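Local coordinates for uncharacterized protein (PDB 5JVK), which probably hydrolyses O-glycosidic bonds, as a family 39 glycoside hydrolase from a gut Bacteroides, at residues M106-H111 with R123-A128. Sequence-based numbering, arbitrary orientation.
Sequences MGVCVH and RLIRMA
I125 overlaps the two valines V108 and V110 of the first barrel strand and its continuation, and its two arms divide the work between them. The long arm runs toward V110 and the pair meets tip to tip: I125 CD1 lies 3.8 Å from V110 CG2 and 4.1 Å from V110 CG1, resting against both branches of the valine. The short arm, CG2, touches V108 CG1 at 4.0 Å, the two side chains passing each other at a slant. V108 turns that methyl into place with chi1 65°, which sets CG1 between its own backbone N and carbonyl carbon, while V110 has CG1 anti to N (chi1 -173°) and offers both methyls to the isoleucine. V108 and V110 lie two residues apart and both face the helix. At the start of the strand the contact thins out: M106 CE comes only to 4.2 Å from A128 O, at the far end of 123-128. All five touching residues are buried, and the packing is purely van der Waals, with 8.1 Å between the CA atoms of V108 and I125. This is the strand-to-helix layer of the first beta-alpha-beta unit in a (beta/alpha)8 barrel, the catalytic fold of family 39 glycoside hydrolases. I133 of strand 132-138, the next parallel strand, packs on V108, V110 and I125, so the same apolar layer covers both strands of the unit. Strand 106-109 is hydrogen-bonded to that strand and, through G107, to strand 373-375, completing the barrel, while helix 403-415 packs against M106 and A128.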
loop_
_atom_site.group_PDB
_atom_site.type_symbol
_atom_site.label_atom_id
_atom_site.label_comp_id
_atom_site.label_asym_id
_atom_site.label_seq_id
_atom_site.Cartn_x
_atom_site.Cartn_y
_atom_site.Cartn_z
ATOM N N MET A 106 -3.491 6.303 -2.129
ATOM C CA MET A 106 -2.587 5.150 -2.054
ATOM C C MET A 106 -1.519 5.378 -0.993
ATOM O O MET A 106 -0.718 6.303 -1.110
ATOM C CB MET A 106 -1.914 4.864 -3.407
ATOM C CG MET A 106 -2.790 4.096 -4.386
ATOM S SD MET A 106 -1.947 3.540 -5.884
ATOM C CE MET A 106 -0.709 2.424 -5.223
ATOM N N GLY A 107 -1.517 4.530 0.033
ATOM C CA GLY A 107 -0.474 4.522 1.056
ATOM C C GLY A 107 0.186 3.160 1.144
ATOM O O GLY A 107 -0.282 2.200 0.533
ATOM N N VAL A 108 1.270 3.076 1.912
ATOM C CA VAL A 108 1.954 1.805 2.164
ATOM C C VAL A 108 2.606 1.799 3.550
ATOM O O VAL A 108 3.179 2.798 3.977
ATOM C CB VAL A 108 2.998 1.499 1.061
ATOM C CG1 VAL A 108 4.142 2.510 1.067
ATOM C CG2 VAL A 108 3.529 0.074 1.192
ATOM N N CYS A 109 2.507 0.669 4.249
ATOM C CA CYS A 109 3.125 0.512 5.570
ATOM C C CYS A 109 4.612 0.245 5.403
ATOM O O CYS A 109 5.000 -0.640 4.641
ATOM C CB CYS A 109 2.462 -0.622 6.350
ATOM S SG CYS A 109 0.753 -0.254 6.809
ATOM N N VAL A 110 5.434 1.017 6.115
ATOM C CA VAL A 110 6.890 0.984 5.963
ATOM C C VAL A 110 7.568 0.799 7.322
ATOM O O VAL A 110 7.468 1.662 8.200
ATOM C CB VAL A 110 7.425 2.285 5.316
ATOM C CG1 VAL A 110 8.913 2.156 5.000
ATOM C CG2 VAL A 110 6.636 2.626 4.058
ATOM N N HIS A 111 8.255 -0.329 7.479
ATOM C CA HIS A 111 9.136 -0.552 8.624
ATOM C C HIS A 111 10.508 0.059 8.313
ATOM O O HIS A 111 10.814 0.308 7.142
ATOM C CB HIS A 111 9.277 -2.046 8.908
ATOM C CG HIS A 111 7.979 -2.725 9.209
ATOM N ND1 HIS A 111 7.250 -2.463 10.348
ATOM C CD2 HIS A 111 7.275 -3.649 8.518
ATOM C CE1 HIS A 111 6.155 -3.201 10.348
ATOM N NE2 HIS A 111 6.147 -3.931 9.248
ATOM N N ARG A 123 12.882 6.224 -2.504
ATOM C CA ARG A 123 12.922 6.288 -3.968
ATOM C C ARG A 123 12.122 5.125 -4.568
ATOM O O ARG A 123 11.409 5.301 -5.558
ATOM C CB ARG A 123 14.373 6.261 -4.460
ATOM C CG ARG A 123 14.570 6.519 -5.948
ATOM C CD ARG A 123 16.057 6.629 -6.273
ATOM N NE ARG A 123 16.380 6.142 -7.618
ATOM C CZ ARG A 123 17.607 5.832 -8.054
ATOM N NH1 ARG A 123 18.679 5.952 -7.267
ATOM N NH2 ARG A 123 17.770 5.392 -9.302
ATOM N N LEU A 124 12.243 3.944 -3.958
ATOM C CA LEU A 124 11.479 2.765 -4.376
ATOM C C LEU A 124 9.985 2.893 -4.050
ATOM O O LEU A 124 9.147 2.426 -4.819
ATOM C CB LEU A 124 12.059 1.491 -3.750
ATOM C CG LEU A 124 13.467 1.107 -4.226
ATOM C CD1 LEU A 124 14.169 0.203 -3.228
ATOM C CD2 LEU A 124 13.413 0.439 -5.590
ATOM N N ILE A 125 9.661 3.519 -2.917
ATOM C CA ILE A 125 8.269 3.825 -2.562
ATOM C C ILE A 125 7.652 4.810 -3.560
ATOM O O ILE A 125 6.495 4.642 -3.952
ATOM C CB ILE A 125 8.139 4.371 -1.112
ATOM C CG1 ILE A 125 8.473 3.270 -0.096
ATOM C CG2 ILE A 125 6.727 4.896 -0.839
ATOM C CD1 ILE A 125 8.873 3.776 1.276
ATOM N N ARG A 126 8.423 5.825 -3.957
ATOM C CA ARG A 126 7.971 6.836 -4.927
ATOM C C ARG A 126 7.606 6.233 -6.285
ATOM O O ARG A 126 6.554 6.552 -6.843
ATOM C CB ARG A 126 9.037 7.933 -5.111
ATOM C CG ARG A 126 8.789 8.920 -6.252
ATOM C CD ARG A 126 7.480 9.680 -6.103
ATOM N NE ARG A 126 7.242 10.564 -7.247
ATOM C CZ ARG A 126 6.825 10.175 -8.457
ATOM N NH1 ARG A 126 6.575 8.891 -8.729
ATOM N NH2 ARG A 126 6.645 11.087 -9.411
ATOM N N MET A 127 8.473 5.370 -6.809
ATOM C CA MET A 127 8.256 4.752 -8.123
ATOM C C MET A 127 7.103 3.733 -8.145
ATOM O O MET A 127 6.625 3.370 -9.221
ATOM C CB MET A 127 9.555 4.112 -8.638
ATOM C CG MET A 127 10.633 5.124 -8.996
ATOM S SD MET A 127 12.107 4.380 -9.731
ATOM C CE MET A 127 12.799 3.521 -8.320
ATOM N N ALA A 128 6.678 3.262 -6.970
ATOM C CA ALA A 128 5.464 2.441 -6.840
ATOM C C ALA A 128 4.168 3.263 -6.906
ATOM O O ALA A 128 3.084 2.687 -7.030
ATOM C CB ALA A 128 5.502 1.638 -5.550
#